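Local structure of transcriptional regulator, TetR family (Agrobacterium tumefaciens, 2G7S) at residues C16-I21 and R64-A69; F29-I34 and S44-F49; K76-S79 and E83-R86; A87-W92 and A179-I184; A126-L131 and T164-M169. The protein probably acts as a dimeric TetR-family transcriptional regulator that binds DNA through an N-terminal helix-turn-helix domain and responds to a small molecule. All blocks are in the same frame, centred on the assembly; numbering follows the deposited sequence.

Contact 1 (C16-I21 and R64-A69)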
# COMPACT_ATOMS: atom_id res chain seq x y z
N CYS A 16 -7.82 -17.54 11.89
CA CYS A 16 -8.02 -16.35 12.74
C CYS A 16 -6.92 -15.32 12.50
O CYS A 16 -7.19 -14.14 12.25
CB CYS A 16 -8.06 -16.78 14.23
SG CYS A 16 -8.06 -15.37 15.33
N ALA A 17 -5.67 -15.77 12.54
CA ALA A 17 -4.56 -14.84 12.36
C ALA A 17 -4.62 -14.19 10.95
O ALA A 17 -4.29 -13.00 10.79
CB ALA A 17 -3.27 -15.56 12.52
N ARG A 18 -5.05 -14.95 9.97
CA ARG A 18 -5.14 -14.35 8.60
C ARG A 18 -6.18 -13.20 8.64
O ARG A 18 -5.94 -12.11 8.09
CB ARG A 18 -5.53 -15.39 7.58
CG ARG A 18 -5.33 -14.72 6.21
CD ARG A 18 -5.65 -15.35 4.96
NE ARG A 18 -5.16 -16.69 4.86
CZ ARG A 18 -5.39 -17.46 3.77
NH1 ARG A 18 -6.06 -16.93 2.74
NH2 ARG A 18 -4.96 -18.73 3.75
N THR A 19 -7.35 -13.44 9.23
CA THR A 19 -8.35 -12.38 9.25
C THR A 19 -7.84 -11.17 10.03
O THR A 19 -8.00 -10.03 9.59
CB THR A 19 -9.63 -12.96 9.90
OG1 THR A 19 -10.06 -14.04 9.07
CG2 THR A 19 -10.71 -11.92 10.02
N LEU A 20 -7.15 -11.41 11.15
CA LEU A 20 -6.65 -10.28 11.95
C LEU A 20 -5.56 -9.50 11.19
O LEU A 20 -5.49 -8.27 11.27
CB LEU A 20 -6.11 -10.72 13.35
CG LEU A 20 -7.18 -11.47 14.21
CD1 LEU A 20 -6.50 -11.90 15.49
CD2 LEU A 20 -8.37 -10.51 14.48
N ILE A 21 -4.65 -10.22 10.52
CA ILE A 21 -3.55 -9.56 9.87
C ILE A 21 -4.05 -8.68 8.69
O ILE A 21 -3.42 -7.62 8.39
CB ILE A 21 -2.48 -10.57 9.46
CG1 ILE A 21 -1.09 -10.07 9.63
CG2 ILE A 21 -2.87 -11.33 8.23
CD1 ILE A 21 0.01 -11.14 9.54
N ARG A 64 -0.19 -17.70 -0.07
CA ARG A 64 0.39 -17.70 -1.40
C ARG A 64 -0.07 -18.97 -2.12
O ARG A 64 -0.51 -18.89 -3.28
CB ARG A 64 1.89 -17.64 -1.32
CG ARG A 64 2.34 -16.27 -0.84
CD ARG A 64 3.87 -16.34 -0.68
NE ARG A 64 4.48 -16.54 -1.99
CZ ARG A 64 5.68 -17.10 -2.19
NH1 ARG A 64 6.46 -17.52 -1.17
NH2 ARG A 64 6.12 -17.25 -3.45
N GLN A 65 -0.02 -20.12 -1.46
CA GLN A 65 -0.44 -21.40 -2.12
C GLN A 65 -1.84 -21.21 -2.69
O GLN A 65 -2.10 -21.52 -3.90
CB GLN A 65 -0.38 -22.59 -1.11
CG GLN A 65 0.99 -23.16 -0.81
CD GLN A 65 0.90 -24.34 0.16
OE1 GLN A 65 0.19 -24.29 1.19
NE2 GLN A 65 1.63 -25.41 -0.16
N GLU A 66 -2.75 -20.63 -1.90
CA GLU A 66 -4.11 -20.41 -2.33
C GLU A 66 -4.13 -19.37 -3.45
O GLU A 66 -4.95 -19.48 -4.38
CB GLU A 66 -4.94 -19.93 -1.15
CG GLU A 66 -5.17 -21.04 -0.14
CD GLU A 66 -5.85 -20.46 1.13
OE1 GLU A 66 -6.45 -19.35 1.10
OE2 GLU A 66 -5.77 -21.13 2.15
N ALA A 67 -3.27 -18.36 -3.39
CA ALA A 67 -3.36 -17.27 -4.37
C ALA A 67 -2.92 -17.80 -5.69
O ALA A 67 -3.55 -17.51 -6.71
CB ALA A 67 -2.50 -16.08 -3.96
N GLU A 68 -1.85 -18.59 -5.67
CA GLU A 68 -1.34 -19.21 -6.88
C GLU A 68 -2.31 -20.21 -7.47
O GLU A 68 -2.49 -20.23 -8.70
CB GLU A 68 -0.02 -19.89 -6.65
CG GLU A 68 1.04 -18.86 -6.28
CD GLU A 68 2.46 -19.38 -6.43
OE1 GLU A 68 2.87 -19.60 -7.61
OE2 GLU A 68 3.18 -19.54 -5.39
N ALA A 69 -3.00 -20.98 -6.61
CA ALA A 69 -3.99 -21.94 -7.09
C ALA A 69 -5.15 -21.20 -7.75
O ALA A 69 -5.70 -21.63 -8.79
CB ALA A 69 -4.52 -22.79 -5.90
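Arg-18 and Glu-66 reach toward each other from opposite directions and bridge two helices whose backbones stay well apart: the nearest CA atoms, those of Arg-18 and Arg-64, are 11.9 Å from each other. Arg-18 meets the carboxylate end-on with its two terminal nitrogens, one for each oxygen: NH1 donates to Glu-66 OE1 at 2.9 Å, and NH2 makes a weak bond to Glu-66 OE2 at 3.0 Å. Neither bond is straight, the N-H...O angle for the NH1 bond being 147°. OE1 lies close to the guanidinium plane, but the two flat groups are turned 39° against each other, and NH1 therefore comes to OE1 from above the carboxylate plane. Chain shape explains how this span is covered. Glu-66 runs extended beyond CG, whereas Arg-18 leaves its helix with CG pointing opposite to the backbone N and bends once, at chi3 (-47°), to present its end. Further polar support comes from one turn earlier on the second helix, where Gln-62 OE1 also bonds to Arg-18 NH2; amide and carboxylate thus share one end of the guanidinium and limit its rotation. The arginine side chain also rests on Tyr-63 and His-101. Apolar neighbours lie on other faces of the first helix, with Ala-17 set against Leu-55 and Leu-59. The arrangement is a surface salt bridge between helix 6-24 of the DNA-binding domain and helix 52-77, the long helix that in TetR-family regulators connects this domain to the C-terminal core.

Contact 2 (F29-I34 and S44-F49)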
# COMPACT_ATOMS: atom_id res chain seq x y z
N PHE A 29 -2.19 -7.50 15.98
CA PHE A 29 -2.85 -8.58 16.75
C PHE A 29 -1.84 -9.26 17.64
O PHE A 29 -0.64 -9.20 17.40
CB PHE A 29 -3.55 -9.57 15.82
CG PHE A 29 -2.62 -10.44 15.07
CD1 PHE A 29 -2.35 -11.71 15.56
CD2 PHE A 29 -1.90 -10.00 13.92
CE1 PHE A 29 -1.44 -12.58 14.95
CE2 PHE A 29 -0.97 -10.86 13.35
CZ PHE A 29 -0.74 -12.14 13.80
N SER A 30 -2.38 -9.91 18.69
CA SER A 30 -1.56 -10.59 19.66
C SER A 30 -2.10 -12.03 19.78
O SER A 30 -3.23 -12.37 19.35
CB SER A 30 -1.72 -10.01 21.06
OG SER A 30 -3.09 -10.01 21.44
N TYR A 31 -1.33 -12.86 20.49
CA TYR A 31 -1.88 -14.19 20.83
C TYR A 31 -3.11 -14.06 21.71
O TYR A 31 -4.03 -14.88 21.57
CB TYR A 31 -0.81 -15.04 21.56
CG TYR A 31 0.19 -15.68 20.65
CD1 TYR A 31 0.38 -15.21 19.32
CD2 TYR A 31 0.93 -16.79 21.06
CE1 TYR A 31 1.32 -15.82 18.49
CE2 TYR A 31 1.86 -17.43 20.23
CZ TYR A 31 2.05 -16.92 18.95
OH TYR A 31 2.94 -17.55 18.13
N ALA A 32 -3.20 -13.01 22.54
CA ALA A 32 -4.46 -12.84 23.32
C ALA A 32 -5.72 -12.69 22.42
O ALA A 32 -6.85 -13.15 22.73
CB ALA A 32 -4.38 -11.67 24.28
N ASP A 33 -5.54 -12.01 21.28
CA ASP A 33 -6.65 -11.80 20.38
C ASP A 33 -7.02 -13.15 19.76
O ASP A 33 -8.22 -13.45 19.59
CB ASP A 33 -6.21 -10.86 19.23
CG ASP A 33 -5.97 -9.42 19.68
OD1 ASP A 33 -6.58 -8.99 20.72
OD2 ASP A 33 -5.16 -8.75 19.04
N ILE A 34 -6.01 -13.94 19.40
CA ILE A 34 -6.30 -15.28 18.85
C ILE A 34 -7.04 -16.13 19.91
O ILE A 34 -8.03 -16.80 19.57
CB ILE A 34 -5.01 -16.00 18.44
CG1 ILE A 34 -4.38 -15.23 17.24
CG2 ILE A 34 -5.34 -17.42 18.00
CD1 ILE A 34 -2.99 -15.71 16.86
N SER A 44 -1.28 -23.02 24.47
CA SER A 44 -1.65 -23.91 23.41
C SER A 44 -1.24 -23.35 22.04
O SER A 44 -0.86 -24.11 21.16
CB SER A 44 -3.17 -24.17 23.45
OG SER A 44 -3.48 -24.85 24.64
N ILE A 45 -1.35 -22.04 21.87
CA ILE A 45 -0.90 -21.43 20.61
C ILE A 45 0.58 -21.74 20.38
O ILE A 45 1.00 -22.16 19.31
CB ILE A 45 -1.15 -19.94 20.52
CG1 ILE A 45 -2.65 -19.67 20.76
CG2 ILE A 45 -0.73 -19.44 19.14
CD1 ILE A 45 -2.98 -18.15 20.93
N HIS A 46 1.37 -21.59 21.43
CA HIS A 46 2.79 -21.90 21.32
C HIS A 46 3.10 -23.34 21.02
O HIS A 46 4.17 -23.63 20.43
CB HIS A 46 3.51 -21.50 22.63
CG HIS A 46 3.58 -20.03 22.84
ND1 HIS A 46 4.59 -19.27 22.29
CD2 HIS A 46 2.79 -19.18 23.54
CE1 HIS A 46 4.42 -18.00 22.66
NE2 HIS A 46 3.33 -17.92 23.41
N HIS A 47 2.26 -24.29 21.44
CA HIS A 47 2.53 -25.70 21.06
C HIS A 47 2.48 -25.82 19.52
O HIS A 47 3.29 -26.51 18.87
CB HIS A 47 1.51 -26.65 21.71
CG HIS A 47 1.57 -26.69 23.22
ND1 HIS A 47 0.44 -26.75 24.00
CD2 HIS A 47 2.62 -26.74 24.08
CE1 HIS A 47 0.77 -26.79 25.28
NE2 HIS A 47 2.10 -26.80 25.36
N HIS A 48 1.52 -25.11 18.92
CA HIS A 48 1.32 -25.19 17.47
C HIS A 48 2.35 -24.40 16.64
O HIS A 48 2.68 -24.80 15.53
CB HIS A 48 -0.10 -24.70 17.13
CG HIS A 48 -1.16 -25.67 17.52
ND1 HIS A 48 -1.38 -26.85 16.83
CD2 HIS A 48 -2.04 -25.66 18.55
CE1 HIS A 48 -2.36 -27.52 17.42
NE2 HIS A 48 -2.77 -26.82 18.46
N PHE A 49 2.76 -23.25 17.18
CA PHE A 49 3.67 -22.33 16.49
C PHE A 49 4.68 -21.83 17.50
O PHE A 49 4.26 -21.11 18.41
CB PHE A 49 2.88 -21.15 15.90
CG PHE A 49 1.86 -21.63 14.91
CD1 PHE A 49 2.23 -21.94 13.61
CD2 PHE A 49 0.53 -21.81 15.30
CE1 PHE A 49 1.29 -22.48 12.72
CE2 PHE A 49 -0.41 -22.35 14.40
CZ PHE A 49 -0.03 -22.65 13.14
O HOH W 1 4.51 -18.94 19.43
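The helix-turn-helix of the TetR-type DNA-binding domain is packed together here, with Tyr-31 and Ile-34 of helix 31-38 set against Ile-45 and His-46 of helix 42-48, by family position the probable recognition helix. Tyr-31 carries most of the contact. Ile-45 CG2 sits over one face of its ring in a CH-pi contact, 3.7 Å from the ring centroid and displaced toward the CE2 side. The CD1 branch of Ile-45 reaches the start of helix 31-38: CD1 lies 3.8 Å from Ile-34 CG2 and also 3.8 Å from Tyr-31 CB. His-46 comes from the other side of the Tyr-31 ring plane, obliquely, its imidazole at 55° to the phenol ring, and Tyr-31 CE2 stands over the imidazole face, 3.5 Å from His-46 NE2. Tyr-31 and Phe-49 both continue onto Leu-55, so helix 52-77 backs the motif. Tyr-31 OH lies 3.8 Å from Phe-49 O, the carbonyl of the residue at which helix 42-48 loses its helical backbone angles; a water modelled between them lies too close to both oxygens for its bridge to be more than doubtful. Behind Tyr-31, helix 31-38 starts with a capping box. With OG brought round by a chi1 of 55°, Ser-30 accepts the amide N of Asp-33 at 3.2 Å, and Asp-33 returns the bond, with OD2 taking Ser-30 N at 3.0 Å from above the carboxylate plane.

Contact 3 (K76-S79 and E83-R86)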
# COMPACT_ATOMS: atom_id res chain seq x y z
N LYS A 76 -6.33 -21.73 -16.36
CA LYS A 76 -6.85 -22.97 -16.92
C LYS A 76 -8.20 -22.80 -17.64
O LYS A 76 -8.38 -23.38 -18.72
CB LYS A 76 -7.13 -23.93 -15.81
CG LYS A 76 -7.48 -25.33 -16.30
CD LYS A 76 -7.78 -26.31 -15.13
CE LYS A 76 -9.14 -26.07 -14.58
NZ LYS A 76 -9.36 -26.91 -13.41
N ASN A 77 -9.16 -22.10 -16.99
CA ASN A 77 -10.56 -22.05 -17.42
C ASN A 77 -10.78 -21.03 -18.55
O ASN A 77 -11.68 -21.21 -19.38
CB ASN A 77 -11.47 -21.71 -16.23
CG ASN A 77 -11.61 -22.87 -15.29
OD1 ASN A 77 -11.50 -24.01 -15.72
ND2 ASN A 77 -11.86 -22.60 -14.01
N ILE A 78 -9.93 -20.02 -18.66
CA ILE A 78 -10.16 -18.88 -19.54
C ILE A 78 -9.10 -18.91 -20.66
O ILE A 78 -7.92 -18.93 -20.39
CB ILE A 78 -10.05 -17.56 -18.72
CG1 ILE A 78 -11.00 -17.60 -17.55
CG2 ILE A 78 -10.25 -16.37 -19.60
CD1 ILE A 78 -10.72 -16.39 -16.55
N SER A 79 -9.56 -18.91 -21.91
CA SER A 79 -8.59 -18.98 -23.02
C SER A 79 -7.85 -17.68 -23.35
O SER A 79 -6.64 -17.70 -23.67
CB SER A 79 -9.24 -19.57 -24.27
OG SER A 79 -10.33 -18.76 -24.66
N GLU A 83 -8.92 -11.73 -20.98
CA GLU A 83 -10.01 -12.14 -20.09
C GLU A 83 -9.45 -12.76 -18.82
O GLU A 83 -10.13 -12.69 -17.78
CB GLU A 83 -10.95 -13.11 -20.85
CG GLU A 83 -11.62 -12.36 -22.02
CD GLU A 83 -12.45 -11.17 -21.61
OE1 GLU A 83 -13.09 -11.22 -20.53
OE2 GLU A 83 -12.42 -10.16 -22.34
N GLN A 84 -8.25 -13.30 -18.83
CA GLN A 84 -7.63 -13.74 -17.55
C GLN A 84 -7.34 -12.53 -16.66
O GLN A 84 -7.64 -12.57 -15.45
CB GLN A 84 -6.29 -14.48 -17.86
CG GLN A 84 -6.58 -15.85 -18.58
CD GLN A 84 -5.31 -16.48 -19.15
OE1 GLN A 84 -4.20 -15.90 -19.10
NE2 GLN A 84 -5.46 -17.67 -19.67
N LEU A 85 -6.81 -11.44 -17.25
CA LEU A 85 -6.57 -10.24 -16.43
C LEU A 85 -7.92 -9.68 -15.94
O LEU A 85 -8.01 -9.23 -14.77
CB LEU A 85 -5.83 -9.17 -17.20
CG LEU A 85 -4.48 -9.63 -17.72
CD1 LEU A 85 -3.94 -8.53 -18.65
CD2 LEU A 85 -3.53 -9.84 -16.53
N ARG A 86 -8.93 -9.68 -16.81
CA ARG A 86 -10.21 -9.10 -16.38
C ARG A 86 -10.80 -9.96 -15.23
O ARG A 86 -11.41 -9.43 -14.25
CB ARG A 86 -11.23 -9.15 -17.54
CG ARG A 86 -12.50 -8.26 -17.27
CD ARG A 86 -13.63 -8.49 -18.34
NE ARG A 86 -13.06 -8.44 -19.68
CZ ARG A 86 -12.73 -7.31 -20.30
NH1 ARG A 86 -13.01 -6.13 -19.71
NH2 ARG A 86 -12.13 -7.33 -21.52
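Ile-78 lies against the backbone and side-chain stems of Glu-83 and Gln-84, and one hydrogen bond runs alongside this apolar patch. Ile-78 CG2 is 3.6 Å from Glu-83 CB, the two side chains crossing at about a right angle, and 3.8 Å from Gln-84 CG. The CD1 branch reaches on to the backbone, 3.9 Å from Glu-83 O. Beside it, Gln-84 NE2 donates to Ile-78 O at 2.9 Å along a fairly straight N-H...O angle of 160°; the oxygen lies near the amide plane, while the donor is tilted 27° from the plane of the carbonyl. Ile-78 is the residue at which helix 52-77 leaves helical geometry, so the bond holds a carbonyl of the turn that leads into helix 81-98. The compact turn joins the long connecting helix of a TetR-family regulator to the C-terminal core. One layer out, Gln-84 OE1 bonds to Arg-141 NH2 of helix 118-144. With its NH2 group and its oxygen both engaged, the amide has its flip fixed, and the Gln-84 side chain also packs on Val-138. Glu-83 takes another course: bent at chi2 (-60°), it carries its carboxylate away from Ile-78 to Arg-86 in the next turn. Arg-86 grips it side-on, NE to Glu-83 OE1 at 2.9 Å and NH2 to Glu-83 OE2 at 3.0 Å, each oxygen being met on its syn side, somewhat out of the carboxylate plane. The remaining nitrogen of that guanidinium, NH1, forms a salt bridge with Glu-190 OE2 on helix 180-192.

Contact 4 (A87-W92 and A179-I184)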
# COMPACT_ATOMS: atom_id res chain seq x y z
N ALA A 87 -10.63 -11.29 -15.31
CA ALA A 87 -11.18 -12.15 -14.25
C ALA A 87 -10.40 -11.97 -12.94
O ALA A 87 -10.98 -12.07 -11.85
CB ALA A 87 -11.13 -13.64 -14.67
N TYR A 88 -9.11 -11.70 -13.04
CA TYR A 88 -8.31 -11.42 -11.82
C TYR A 88 -8.81 -10.13 -11.14
O TYR A 88 -8.97 -10.10 -9.89
CB TYR A 88 -6.83 -11.35 -12.27
CG TYR A 88 -5.90 -10.82 -11.21
CD1 TYR A 88 -5.52 -11.57 -10.13
CD2 TYR A 88 -5.41 -9.55 -11.31
CE1 TYR A 88 -4.63 -11.01 -9.13
CE2 TYR A 88 -4.56 -9.02 -10.35
CZ TYR A 88 -4.18 -9.72 -9.29
OH TYR A 88 -3.30 -9.19 -8.35
N ILE A 89 -9.06 -9.08 -11.92
CA ILE A 89 -9.64 -7.87 -11.38
C ILE A 89 -10.98 -8.17 -10.69
O ILE A 89 -11.29 -7.63 -9.62
CB ILE A 89 -9.80 -6.79 -12.46
CG1 ILE A 89 -8.40 -6.30 -12.87
CG2 ILE A 89 -10.72 -5.59 -12.02
CD1 ILE A 89 -8.44 -5.26 -13.95
N GLY A 90 -11.79 -9.01 -11.35
CA GLY A 90 -13.10 -9.37 -10.77
C GLY A 90 -12.98 -10.14 -9.47
O GLY A 90 -13.81 -9.95 -8.53
N TYR A 91 -11.96 -10.98 -9.38
CA TYR A 91 -11.72 -11.74 -8.15
C TYR A 91 -11.49 -10.75 -7.01
O TYR A 91 -12.10 -10.87 -5.94
CB TYR A 91 -10.48 -12.61 -8.35
CG TYR A 91 -9.86 -13.05 -7.04
CD1 TYR A 91 -10.49 -14.02 -6.22
CD2 TYR A 91 -8.71 -12.44 -6.58
CE1 TYR A 91 -9.88 -14.38 -5.00
CE2 TYR A 91 -8.14 -12.80 -5.38
CZ TYR A 91 -8.71 -13.75 -4.62
OH TYR A 91 -8.02 -14.03 -3.38
N TRP A 92 -10.66 -9.74 -7.21
CA TRP A 92 -10.39 -8.79 -6.10
C TRP A 92 -11.63 -7.93 -5.79
O TRP A 92 -11.90 -7.63 -4.63
CB TRP A 92 -9.17 -7.91 -6.40
CG TRP A 92 -7.97 -8.60 -5.96
CD1 TRP A 92 -6.90 -9.05 -6.73
CD2 TRP A 92 -7.65 -8.95 -4.60
NE1 TRP A 92 -5.96 -9.68 -5.90
CE2 TRP A 92 -6.41 -9.64 -4.60
CE3 TRP A 92 -8.30 -8.73 -3.38
CZ2 TRP A 92 -5.81 -10.11 -3.43
CZ3 TRP A 92 -7.71 -9.24 -2.21
CH2 TRP A 92 -6.48 -9.95 -2.28
N ALA A 179 -16.57 0.93 -5.64
CA ALA A 179 -16.30 1.09 -7.07
C ALA A 179 -14.88 1.56 -7.30
O ALA A 179 -14.46 1.45 -8.41
CB ALA A 179 -17.23 2.16 -7.68
N THR A 180 -14.17 2.03 -6.27
CA THR A 180 -12.81 2.53 -6.48
C THR A 180 -11.88 1.52 -7.13
O THR A 180 -11.06 1.89 -7.99
CB THR A 180 -12.27 2.95 -5.08
OG1 THR A 180 -13.00 4.12 -4.72
CG2 THR A 180 -10.88 3.23 -5.07
N PHE A 181 -11.94 0.27 -6.68
CA PHE A 181 -10.94 -0.69 -7.15
C PHE A 181 -11.03 -0.87 -8.66
O PHE A 181 -10.00 -0.76 -9.39
CB PHE A 181 -11.08 -2.03 -6.43
CG PHE A 181 -10.02 -3.04 -6.82
CD1 PHE A 181 -8.77 -3.04 -6.22
CD2 PHE A 181 -10.27 -3.96 -7.81
CE1 PHE A 181 -7.77 -3.97 -6.63
CE2 PHE A 181 -9.31 -4.87 -8.22
CZ PHE A 181 -8.05 -4.89 -7.63
N GLY A 182 -12.25 -1.06 -9.19
CA GLY A 182 -12.40 -1.18 -10.62
C GLY A 182 -12.13 0.12 -11.37
O GLY A 182 -11.58 0.15 -12.48
N ALA A 183 -12.54 1.25 -10.76
CA ALA A 183 -12.35 2.53 -11.44
C ALA A 183 -10.88 2.84 -11.65
O ALA A 183 -10.51 3.59 -12.59
CB ALA A 183 -12.95 3.65 -10.60
N ILE A 184 -10.02 2.29 -10.80
CA ILE A 184 -8.59 2.54 -10.95
C ILE A 184 -7.94 1.48 -11.85
O ILE A 184 -7.02 1.86 -12.65
CB ILE A 184 -7.91 2.57 -9.57
CG1 ILE A 184 -8.34 3.84 -8.84
CG2 ILE A 184 -6.38 2.47 -9.66
CD1 ILE A 184 -8.03 3.80 -7.36
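Phe-181 O accepts from Thr-185 OG1, and weakly from Ile-184 N, within helix 180-192, while the Phe-181 ring presses on Trp-92 and Ile-89 of helix 81-98. No hydrogen bond crosses between the two helices; the join is made by that one ring. With its CG opposite to the backbone N (chi1 -177°), Phe-181 stands out from its helix and brings the far end of the phenyl group to the other backbone. CZ touches Trp-92 CB at 3.4 Å and CE2 lies 3.5 Å from the same carbon. CE2 also sits 3.7 Å from Ile-89 O, a carbonyl within the helix. The Ile-89 side chain, modelled in two conformers, adds a looser contact. The indole turns away beyond CB, and the two rings meet obliquely: the centroid of the Trp-92 five-membered ring is 5.8 Å from that of Phe-181, with planes at 51°. Neighbours in its own helix steady the indole, as Tyr-91 CE2 lies over one face, 3.7 Å above the plane, and Tyr-88 CZ at the edge. Met-169 of helix 154-173 packs on Trp-92, while Ala-168 of the same helix takes another part of Phe-181. Ile-184 meanwhile touches Ala-163 of the second subunit. This is apolar helix packing in the all-helical C-terminal domain of the TetR family, joining its core to a helix at the dimer interface.

Contact 5 (A126-L131 and T164-M169)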
# COMPACT_ATOMS: atom_id res chain seq x y z
N ALA A 126 8.50 -13.11 -2.00
CA ALA A 126 8.26 -14.22 -2.94
C ALA A 126 6.88 -14.08 -3.59
O ALA A 126 6.72 -14.44 -4.79
CB ALA A 126 8.42 -15.55 -2.22
N HIS A 127 5.89 -13.61 -2.83
CA HIS A 127 4.58 -13.41 -3.46
C HIS A 127 4.68 -12.31 -4.55
O HIS A 127 4.11 -12.45 -5.62
CB HIS A 127 3.60 -12.94 -2.43
CG HIS A 127 2.31 -12.50 -3.02
ND1 HIS A 127 1.38 -13.39 -3.52
CD2 HIS A 127 1.82 -11.25 -3.26
CE1 HIS A 127 0.35 -12.71 -4.01
NE2 HIS A 127 0.60 -11.40 -3.89
N PHE A 128 5.35 -11.20 -4.25
CA PHE A 128 5.43 -10.13 -5.26
C PHE A 128 6.10 -10.66 -6.52
O PHE A 128 5.66 -10.30 -7.65
CB PHE A 128 6.21 -8.90 -4.72
CG PHE A 128 5.38 -7.96 -3.92
CD1 PHE A 128 4.75 -8.34 -2.70
CD2 PHE A 128 5.18 -6.64 -4.37
CE1 PHE A 128 3.98 -7.42 -1.99
CE2 PHE A 128 4.46 -5.74 -3.63
CZ PHE A 128 3.81 -6.13 -2.47
N ARG A 129 7.26 -11.32 -6.37
CA ARG A 129 7.94 -11.75 -7.59
C ARG A 129 7.08 -12.74 -8.33
O ARG A 129 7.07 -12.72 -9.57
CB ARG A 129 9.32 -12.39 -7.27
CG ARG A 129 10.41 -11.46 -6.72
CD ARG A 129 11.73 -12.29 -6.38
NE ARG A 129 11.46 -13.72 -6.22
CZ ARG A 129 11.46 -14.44 -5.09
NH1 ARG A 129 11.74 -13.89 -3.91
NH2 ARG A 129 11.15 -15.71 -5.13
N SER A 130 6.38 -13.63 -7.61
CA SER A 130 5.55 -14.65 -8.26
C SER A 130 4.31 -14.06 -8.99
O SER A 130 4.04 -14.44 -10.12
CB SER A 130 5.16 -15.69 -7.21
OG SER A 130 4.15 -16.54 -7.69
N LEU A 131 3.56 -13.17 -8.33
CA LEU A 131 2.47 -12.47 -8.99
C LEU A 131 2.99 -11.69 -10.19
O LEU A 131 2.36 -11.74 -11.27
CB LEU A 131 1.77 -11.55 -7.97
CG LEU A 131 0.66 -10.67 -8.58
CD1 LEU A 131 -0.45 -11.50 -9.23
CD2 LEU A 131 0.04 -9.84 -7.48
N THR A 164 -0.66 -0.96 -9.57
CA THR A 164 -2.00 -0.32 -9.67
C THR A 164 -3.00 -1.09 -8.83
O THR A 164 -3.82 -0.46 -8.13
CB THR A 164 -2.44 -0.26 -11.14
OG1 THR A 164 -1.40 0.46 -11.90
CG2 THR A 164 -3.72 0.50 -11.26
N VAL A 165 -2.97 -2.42 -8.87
CA VAL A 165 -3.86 -3.25 -8.04
C VAL A 165 -3.61 -2.95 -6.55
O VAL A 165 -4.59 -2.78 -5.80
CB VAL A 165 -3.63 -4.75 -8.40
CG1 VAL A 165 -4.15 -5.68 -7.38
CG2 VAL A 165 -4.23 -5.07 -9.81
N HIS A 166 -2.33 -2.97 -6.14
CA HIS A 166 -2.07 -2.76 -4.72
C HIS A 166 -2.45 -1.32 -4.31
O HIS A 166 -2.99 -1.11 -3.20
CB HIS A 166 -0.62 -3.00 -4.46
CG HIS A 166 -0.26 -4.44 -4.60
ND1 HIS A 166 1.04 -4.85 -4.82
CD2 HIS A 166 -1.01 -5.57 -4.53
CE1 HIS A 166 1.08 -6.19 -4.88
NE2 HIS A 166 -0.16 -6.66 -4.72
N GLY A 167 -2.23 -0.34 -5.20
CA GLY A 167 -2.58 1.01 -4.86
C GLY A 167 -4.11 1.15 -4.85
O GLY A 167 -4.64 2.02 -4.11
N ALA A 168 -4.82 0.43 -5.73
CA ALA A 168 -6.28 0.52 -5.78
C ALA A 168 -6.92 -0.11 -4.53
O ALA A 168 -7.93 0.42 -4.03
CB ALA A 168 -6.77 -0.18 -7.05
N MSE A 169 -6.37 -1.24 -4.05
CA MSE A 169 -6.82 -1.82 -2.80
C MSE A 169 -6.70 -0.76 -1.69
O MSE A 169 -7.56 -0.69 -0.75
CB MSE A 169 -5.88 -3.06 -2.37
CG MSE A 169 -6.10 -4.26 -3.09
SE MSE A 169 -4.58 -5.35 -2.37
CE MSE A 169 -5.10 -6.82 -3.92
O HOH W 2 -1.21 -9.28 -4.39
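The Phe-128 ring carries His-166 CE1 over one face, 3.6 Å from Phe-128 CE2, and also meets the ring of His-175 of the second subunit. The His-166 imidazole meets it obliquely: its centroid is 4.9 Å from that of Phe-128 and the planes stand at 52°. At the edge of the His-166 ring, in its plane, sits a water, which lies equally in the plane of His-127. It bonds to His-166 NE2 and to His-127 NE2, both at 2.8 Å, and so joins two buried histidines. With these NE2 atoms only 4.9 Å apart in a buried place, it is probably unfavourable for both rings to be charged at once. Chi1 of 171° places CG of His-127 opposite its backbone N; Leu-131 CB, one turn on in the same helix, lies over one face of the ring. Leu-131 CD2 then approaches His-166 NE2 to 4.2 Å. Helix 105-110 packs around the group: Cys-106 on His-127, Ala-107 on His-166 and Ala-110 on Phe-128. On the dimer side, His-166 packs on Leu-170 of the second subunit and Thr-164 on its own counterpart there. Helices 118-144 and 154-173 thus meet inside the helical C-terminal core, a region that in TetR-family relatives houses the effector pocket, with helix 154-173 at the subunit interface as in their dimers.

How the contacts relate
From the N terminus, contact 1 closes the first loop by bringing helix 6-24 to helix 52-77, and contact 2, the helix-turn-helix, is nested within it; the two touch where Leu-20 and Ile-21 pack on Phe-29. Contact 3 follows in series as a short turn from helix 52-77 into helix 81-98. Contact 4 then opens the long loop that ends on helix 180-192, enclosing contact 5. These last two share a core, both reach the second subunit, and lie in the C-terminal domain. Contact 2 is remote from contact 4, about 34 Å between centres, whereas contact 1 touches contact 5 through Arg-64 and Glu-68, linking the DNA-binding end to the core.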